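Long-range contacts in quercetin 2,3-dioxygenase (Escherichia coli, PDB 1TQ5), which opens the flavonol quercetin with molecular oxygen in vitro, releasing carbon monoxide, as a metal-dependent pirin of unknown physiological role: residues 64-69 against 114-119; 89-94 against 128-133. All coordinates share one frame; numbering follows the deposited sequence.

Interaction 1 of 2, residues 64-69 against 114-119; sequences ILTYVL and LYQIWI
Leu65 and Ile117 exchange a matched pair of backbone hydrogen bonds, Leu65 N to Ile117 O and Ile117 N to Leu65 O, each 2.7 Å long. Two residues on, Tyr67 and Tyr115 repeat the pattern, with Tyr67 N to Tyr115 O at 3.0 Å and Tyr115 N to Tyr67 O at 2.9 Å. Between these hydrogen-bonded pairs lies the non-hydrogen-bonded pair Thr66 and Gln116, where Thr66 CA–H approaches Tyr115 O at 3.4 Å. Both tyrosines send their hydroxyls to the second domain, Tyr67 OH to Glu222 and Tyr115 OH to Gln186; the long phenol suits this reach, being apolar along its ring and polar at its tip. Leu69 CD1 packs obliquely on the Tyr115 ring, 3.5 Å from CD1 of that tyrosine.

On the other face of the sheet, Trp118 turns CG beside its own backbone N (chi1 -70°), and the five-membered part of its ring offers one face to Ile64 CD1, 3.3 Å from the centroid, in a CH-pi contact; a broad flat ring suits a slim methyl. The indole also meets the metal ligand His59 with ring planes roughly perpendicular. An alanine in place of Trp118 would probably open a gap beside Ile64 CD1 and strip His59 of its aromatic neighbour. This is an antiparallel strand pair of a cupin sheet, with one face turned to the metal site and the other to the partner domain.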
loop_
_atom_site.group_PDB
_atom_site.type_symbol
_atom_site.label_atom_id
_atom_site.label_comp_id
_atom_site.label_asym_id
_atom_site.label_seq_id
_atom_site.Cartn_x
_atom_site.Cartn_y
_atom_site.Cartn_z
ATOM N N ILE A 64 -4.067 0.955 -8.920
ATOM C CA ILE A 64 -4.688 1.087 -7.606
ATOM C C ILE A 64 -4.708 -0.239 -6.861
ATOM O O ILE A 64 -5.391 -1.181 -7.262
ATOM C CB ILE A 64 -6.137 1.597 -7.717
ATOM C CG1 ILE A 64 -6.193 2.839 -8.607
ATOM C CG2 ILE A 64 -6.673 1.922 -6.329
ATOM C CD1 ILE A 64 -5.379 4.002 -8.096
ATOM N N LEU A 65 -3.960 -0.299 -5.765
ATOM C CA LEU A 65 -3.880 -1.509 -4.962
ATOM C C LEU A 65 -4.596 -1.350 -3.626
ATOM O O LEU A 65 -4.451 -0.329 -2.957
ATOM C CB LEU A 65 -2.419 -1.859 -4.702
ATOM C CG LEU A 65 -2.174 -2.945 -3.654
ATOM C CD1 LEU A 65 -2.497 -4.310 -4.238
ATOM C CD2 LEU A 65 -0.729 -2.884 -3.203
ATOM N N THR A 66 -5.363 -2.364 -3.240
ATOM C CA THR A 66 -6.076 -2.341 -1.966
ATOM C C THR A 66 -5.630 -3.506 -1.074
ATOM O O THR A 66 -5.509 -4.636 -1.539
ATOM C CB THR A 66 -7.601 -2.482 -2.159
ATOM O OG1 THR A 66 -8.071 -1.498 -3.092
ATOM C CG2 THR A 66 -8.317 -2.305 -0.827
ATOM N N TYR A 67 -5.372 -3.217 0.196
ATOM C CA TYR A 67 -4.997 -4.240 1.164
ATOM C C TYR A 67 -5.967 -4.123 2.338
ATOM O O TYR A 67 -5.972 -3.119 3.049
ATOM C CB TYR A 67 -3.553 -4.046 1.643
ATOM C CG TYR A 67 -3.104 -5.079 2.658
ATOM C CD1 TYR A 67 -3.552 -6.401 2.583
ATOM C CD2 TYR A 67 -2.215 -4.744 3.677
ATOM C CE1 TYR A 67 -3.128 -7.364 3.498
ATOM C CE2 TYR A 67 -1.781 -5.701 4.599
ATOM C CZ TYR A 67 -2.245 -7.009 4.501
ATOM O OH TYR A 67 -1.823 -7.962 5.398
ATOM N N VAL A 68 -6.807 -5.143 2.512
ATOM C CA VAL A 68 -7.797 -5.153 3.583
ATOM C C VAL A 68 -7.203 -5.694 4.878
ATOM O O VAL A 68 -6.693 -6.814 4.923
ATOM C CB VAL A 68 -9.023 -6.009 3.200
ATOM C CG1 VAL A 68 -10.085 -5.909 4.283
ATOM C CG2 VAL A 68 -9.582 -5.543 1.853
ATOM N N LEU A 69 -7.285 -4.883 5.926
ATOM C CA LEU A 69 -6.749 -5.233 7.235
ATOM C C LEU A 69 -7.806 -5.814 8.169
ATOM O O LEU A 69 -7.521 -6.713 8.962
ATOM C CB LEU A 69 -6.139 -3.990 7.880
ATOM C CG LEU A 69 -5.052 -3.286 7.063
ATOM C CD1 LEU A 69 -4.644 -1.991 7.746
ATOM C CD2 LEU A 69 -3.859 -4.208 6.913
ATOM N N LEU A 114 -8.837 -0.550 5.656
ATOM C CA LEU A 114 -7.972 -0.902 4.543
ATOM C C LEU A 114 -6.946 0.154 4.159
ATOM O O LEU A 114 -7.034 1.314 4.565
ATOM C CB LEU A 114 -8.820 -1.230 3.311
ATOM C CG LEU A 114 -9.727 -0.120 2.759
ATOM C CD1 LEU A 114 -8.892 1.006 2.188
ATOM C CD2 LEU A 114 -10.626 -0.686 1.681
ATOM N N TYR A 115 -5.960 -0.282 3.381
ATOM C CA TYR A 115 -4.939 0.603 2.851
ATOM C C TYR A 115 -5.274 0.754 1.373
ATOM O O TYR A 115 -5.537 -0.234 0.694
ATOM C CB TYR A 115 -3.539 -0.008 2.962
ATOM C CG TYR A 115 -2.779 0.348 4.220
ATOM C CD1 TYR A 115 -2.585 -0.592 5.230
ATOM C CD2 TYR A 115 -2.231 1.620 4.389
ATOM C CE1 TYR A 115 -1.857 -0.276 6.380
ATOM C CE2 TYR A 115 -1.504 1.949 5.536
ATOM C CZ TYR A 115 -1.320 0.992 6.527
ATOM O OH TYR A 115 -0.593 1.300 7.658
ATOM N N GLN A 116 -5.291 1.987 0.888
ATOM C CA GLN A 116 -5.550 2.252 -0.526
ATOM C C GLN A 116 -4.247 2.814 -1.077
ATOM O O GLN A 116 -3.870 3.940 -0.764
ATOM C CB GLN A 116 -6.680 3.269 -0.697
ATOM C CG GLN A 116 -8.066 2.657 -0.664
ATOM C CD GLN A 116 -8.340 1.765 -1.862
ATOM O OE1 GLN A 116 -8.418 2.232 -3.000
ATOM N NE2 GLN A 116 -8.483 0.474 -1.611
ATOM N N ILE A 117 -3.568 2.016 -1.892
ATOM C CA ILE A 117 -2.276 2.383 -2.468
ATOM C C ILE A 117 -2.341 2.727 -3.960
ATOM O O ILE A 117 -2.934 1.987 -4.739
ATOM C CB ILE A 117 -1.277 1.219 -2.294
ATOM C CG1 ILE A 117 -1.287 0.734 -0.837
ATOM C CG2 ILE A 117 0.112 1.649 -2.731
ATOM C CD1 ILE A 117 -0.935 1.798 0.172
ATOM N N TRP A 118 -1.720 3.837 -4.355
ATOM C CA TRP A 118 -1.693 4.244 -5.762
ATOM C C TRP A 118 -0.263 4.224 -6.279
ATOM O O TRP A 118 0.634 4.826 -5.685
ATOM C CB TRP A 118 -2.250 5.657 -5.952
ATOM C CG TRP A 118 -3.732 5.805 -5.742
ATOM C CD1 TRP A 118 -4.544 5.012 -4.976
ATOM C CD2 TRP A 118 -4.556 6.872 -6.223
ATOM N NE1 TRP A 118 -5.817 5.526 -4.946
ATOM C CE2 TRP A 118 -5.852 6.668 -5.702
ATOM C CE3 TRP A 118 -4.321 7.987 -7.037
ATOM C CZ2 TRP A 118 -6.916 7.539 -5.970
ATOM C CZ3 TRP A 118 -5.377 8.854 -7.303
ATOM C CH2 TRP A 118 -6.658 8.623 -6.769
ATOM N N ILE A 119 -0.057 3.531 -7.392
ATOM C CA ILE A 119 1.262 3.434 -7.993
ATOM C C ILE A 119 1.221 3.931 -9.433
ATOM O O ILE A 119 0.432 3.449 -10.243
ATOM C CB ILE A 119 1.764 1.982 -7.954
ATOM C CG1 ILE A 119 1.979 1.566 -6.497
ATOM C CG2 ILE A 119 3.067 1.840 -8.756
ATOM C CD1 ILE A 119 2.262 0.098 -6.317
#

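Interaction 2 of 2, residues 89-94 against 128-133; sequences EFQIMS and PRYEQR. With CD (cadmium ion), chain E.
Arg129 reaches Ser94 through two torsions: its CG lies between the backbone N and the carbonyl carbon (chi1 60°), and an unstaggered turn at chi2 (117°) swings CD round. NE then donates to Ser94 OG at 2.7 Å in an almost straight bond (175°), with OG in the guanidinium plane. Glu63 binds both partners, by a hydrogen bond to Ser94 OG and a salt bridge to Arg129 NH2, which also donates to Lys155 O. Arg129 NH1 forms a salt bridge of 2.9 Å with Glu131 OE2, so several polar partners fix the rotation of the flat group, while Ile92 lays CG2 over one of its faces.

Gln91 presents OE1 to Tyr130 OH at 2.7 Å; its NE2 donates to Thr66 OG1. An amide suits this place because it accepts at one end and donates at the other. Gln132 NE2 grips Phe90 O at 2.8 Å and makes a weak bond to Glu89 OE1. The Glu89 carboxylate holds a cadmium ion with both oxygens, OE1 at 2.5 Å and OE2 at 2.6 Å, and a water is a further ligand.

Between the backbones, Ile92 N donates to Glu131 O at 2.8 Å and Glu131 N returns the bond to Ile92 O. Strand 129-133, antiparallel to 90-94, is one outer edge, within this chain, of the seven-stranded sheet of the pirin's N-terminal cupin.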
loop_
_atom_site.group_PDB
_atom_site.type_symbol
_atom_site.label_atom_id
_atom_site.label_comp_id
_atom_site.label_asym_id
_atom_site.label_seq_id
_atom_site.Cartn_x
_atom_site.Cartn_y
_atom_site.Cartn_z
ATOM N N GLU A 89 -6.453 -10.043 2.414
ATOM C CA GLU A 89 -6.290 -10.150 0.970
ATOM C C GLU A 89 -5.987 -8.839 0.258
ATOM O O GLU A 89 -6.101 -7.754 0.828
ATOM C CB GLU A 89 -7.520 -10.814 0.353
ATOM C CG GLU A 89 -7.700 -12.256 0.809
ATOM C CD GLU A 89 -8.776 -12.982 0.035
ATOM O OE1 GLU A 89 -9.236 -12.440 -0.993
ATOM O OE2 GLU A 89 -9.153 -14.100 0.452
ATOM N N PHE A 90 -5.592 -8.965 -1.004
ATOM C CA PHE A 90 -5.246 -7.829 -1.843
ATOM C C PHE A 90 -6.101 -7.842 -3.100
ATOM O O PHE A 90 -6.759 -8.830 -3.414
ATOM C CB PHE A 90 -3.783 -7.923 -2.293
ATOM C CG PHE A 90 -2.775 -7.753 -1.188
ATOM C CD1 PHE A 90 -2.286 -6.493 -0.862
ATOM C CD2 PHE A 90 -2.286 -8.857 -0.503
ATOM C CE1 PHE A 90 -1.316 -6.337 0.133
ATOM C CE2 PHE A 90 -1.320 -8.712 0.492
ATOM C CZ PHE A 90 -0.833 -7.450 0.810
ATOM N N GLN A 91 -6.071 -6.731 -3.822
ATOM C CA GLN A 91 -6.771 -6.605 -5.084
ATOM C C GLN A 91 -6.015 -5.497 -5.795
ATOM O O GLN A 91 -5.470 -4.604 -5.149
ATOM C CB GLN A 91 -8.244 -6.217 -4.885
ATOM C CG GLN A 91 -8.520 -4.727 -4.667
ATOM C CD GLN A 91 -10.001 -4.424 -4.490
ATOM O OE1 GLN A 91 -10.857 -5.218 -4.871
ATOM N NE2 GLN A 91 -10.306 -3.265 -3.917
ATOM N N ILE A 92 -5.930 -5.573 -7.114
ATOM C CA ILE A 92 -5.247 -4.525 -7.848
ATOM C C ILE A 92 -6.040 -4.196 -9.097
ATOM O O ILE A 92 -6.681 -5.067 -9.689
ATOM C CB ILE A 92 -3.802 -4.929 -8.221
ATOM C CG1 ILE A 92 -3.064 -3.715 -8.798
ATOM C CG2 ILE A 92 -3.812 -6.070 -9.221
ATOM C CD1 ILE A 92 -1.576 -3.935 -9.007
HETATM N N MSE A 93 -6.008 -2.927 -9.481
HETATM C CA MSE A 93 -6.729 -2.462 -10.654
HETATM C C MSE A 93 -5.887 -1.440 -11.416
HETATM O O MSE A 93 -5.278 -0.553 -10.816
HETATM C CB MSE A 93 -8.043 -1.825 -10.205
HETATM C CG MSE A 93 -8.988 -1.399 -11.310
HETATM SE SE MSE A 93 -10.489 -0.663 -10.601
HETATM C CE MSE A 93 -9.963 1.053 -10.433
ATOM N N SER A 94 -5.841 -1.583 -12.734
ATOM C CA SER A 94 -5.110 -0.655 -13.583
ATOM C C SER A 94 -6.153 0.214 -14.270
ATOM O O SER A 94 -6.967 -0.288 -15.043
ATOM C CB SER A 94 -4.301 -1.411 -14.642
ATOM O OG SER A 94 -3.262 -2.176 -14.059
ATOM N N PRO A 128 -7.357 -1.429 -19.311
ATOM C CA PRO A 128 -7.953 -1.656 -17.990
ATOM C C PRO A 128 -7.975 -3.127 -17.591
ATOM O O PRO A 128 -8.360 -3.985 -18.382
ATOM C CB PRO A 128 -9.357 -1.085 -18.149
ATOM C CG PRO A 128 -9.145 0.042 -19.116
ATOM C CD PRO A 128 -8.241 -0.591 -20.144
ATOM N N ARG A 129 -7.570 -3.414 -16.357
ATOM C CA ARG A 129 -7.552 -4.787 -15.867
ATOM C C ARG A 129 -7.807 -4.839 -14.368
ATOM O O ARG A 129 -7.496 -3.896 -13.638
ATOM C CB ARG A 129 -6.207 -5.438 -16.173
ATOM C CG ARG A 129 -5.039 -4.720 -15.538
ATOM C CD ARG A 129 -4.313 -5.597 -14.535
ATOM N NE ARG A 129 -3.344 -4.815 -13.776
ATOM C CZ ARG A 129 -2.435 -5.329 -12.955
ATOM N NH1 ARG A 129 -2.357 -6.642 -12.778
ATOM N NH2 ARG A 129 -1.601 -4.520 -12.315
ATOM N N TYR A 130 -8.383 -5.947 -13.916
ATOM C CA TYR A 130 -8.670 -6.129 -12.505
ATOM C C TYR A 130 -8.288 -7.522 -12.050
ATOM O O TYR A 130 -8.770 -8.520 -12.592
ATOM C CB TYR A 130 -10.152 -5.913 -12.206
ATOM C CG TYR A 130 -10.485 -6.207 -10.762
ATOM C CD1 TYR A 130 -10.053 -5.356 -9.745
ATOM C CD2 TYR A 130 -11.167 -7.373 -10.404
ATOM C CE1 TYR A 130 -10.285 -5.655 -8.408
ATOM C CE2 TYR A 130 -11.403 -7.684 -9.070
ATOM C CZ TYR A 130 -10.956 -6.819 -8.076
ATOM O OH TYR A 130 -11.164 -7.123 -6.751
ATOM N N GLU A 131 -7.425 -7.589 -11.045
ATOM C CA GLU A 131 -6.993 -8.867 -10.516
ATOM C C GLU A 131 -7.081 -8.908 -8.999
ATOM O O GLU A 131 -6.968 -7.885 -8.316
ATOM C CB GLU A 131 -5.563 -9.175 -10.966
ATOM C CG GLU A 131 -5.440 -9.423 -12.455
ATOM C CD GLU A 131 -4.078 -9.956 -12.837
ATOM O OE1 GLU A 131 -3.739 -11.080 -12.410
ATOM O OE2 GLU A 131 -3.347 -9.247 -13.559
ATOM N N GLN A 132 -7.298 -10.105 -8.480
ATOM C CA GLN A 132 -7.407 -10.307 -7.047
ATOM C C GLN A 132 -6.733 -11.636 -6.775
ATOM O O GLN A 132 -6.821 -12.550 -7.595
ATOM C CB GLN A 132 -8.882 -10.359 -6.645
ATOM C CG GLN A 132 -9.164 -10.191 -5.160
ATOM C CD GLN A 132 -8.890 -11.442 -4.344
ATOM O OE1 GLN A 132 -9.378 -12.528 -4.665
ATOM N NE2 GLN A 132 -8.116 -11.292 -3.273
ATOM N N ARG A 133 -6.053 -11.745 -5.640
ATOM C CA ARG A 133 -5.380 -12.992 -5.302
ATOM C C ARG A 133 -5.382 -13.293 -3.815
ATOM O O ARG A 133 -5.288 -12.390 -2.976
ATOM C CB ARG A 133 -3.930 -12.974 -5.805
ATOM C CG ARG A 133 -3.132 -14.234 -5.451
ATOM C CD ARG A 133 -2.021 -14.477 -6.454
ATOM N NE ARG A 133 -1.417 -15.803 -6.320
ATOM C CZ ARG A 133 -0.621 -16.352 -7.236
ATOM N NH1 ARG A 133 -0.338 -15.692 -8.351
ATOM N NH2 ARG A 133 -0.095 -17.553 -7.038
HETATM CD CD CD E . -10.805 -14.367 -1.535
HETATM O O HOH W 1 -11.987 -12.501 -2.956
#

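Strands 63-70 and 90-94 are neighbours, so interactions 1 and 2 are successive parts of one antiparallel sheet in the order 112-119, 63-70, 90-94, 129-133; their centres lie about 10 Å apart. The seam between them is closed by backbone bonds, Ile64 N to Met93 O at 2.7 Å and Thr66 N to Gln91 O at 2.9 Å, and by the stacked rings of Tyr67 and Phe90. Both contacts border the metal site: the side chain of Trp118 is about 5 Å from a bound cadmium, and that of Met93, a selenomethionine, about 4 Å from the side chain of the ligand His101. The cadmium on Glu89 is a separate ion.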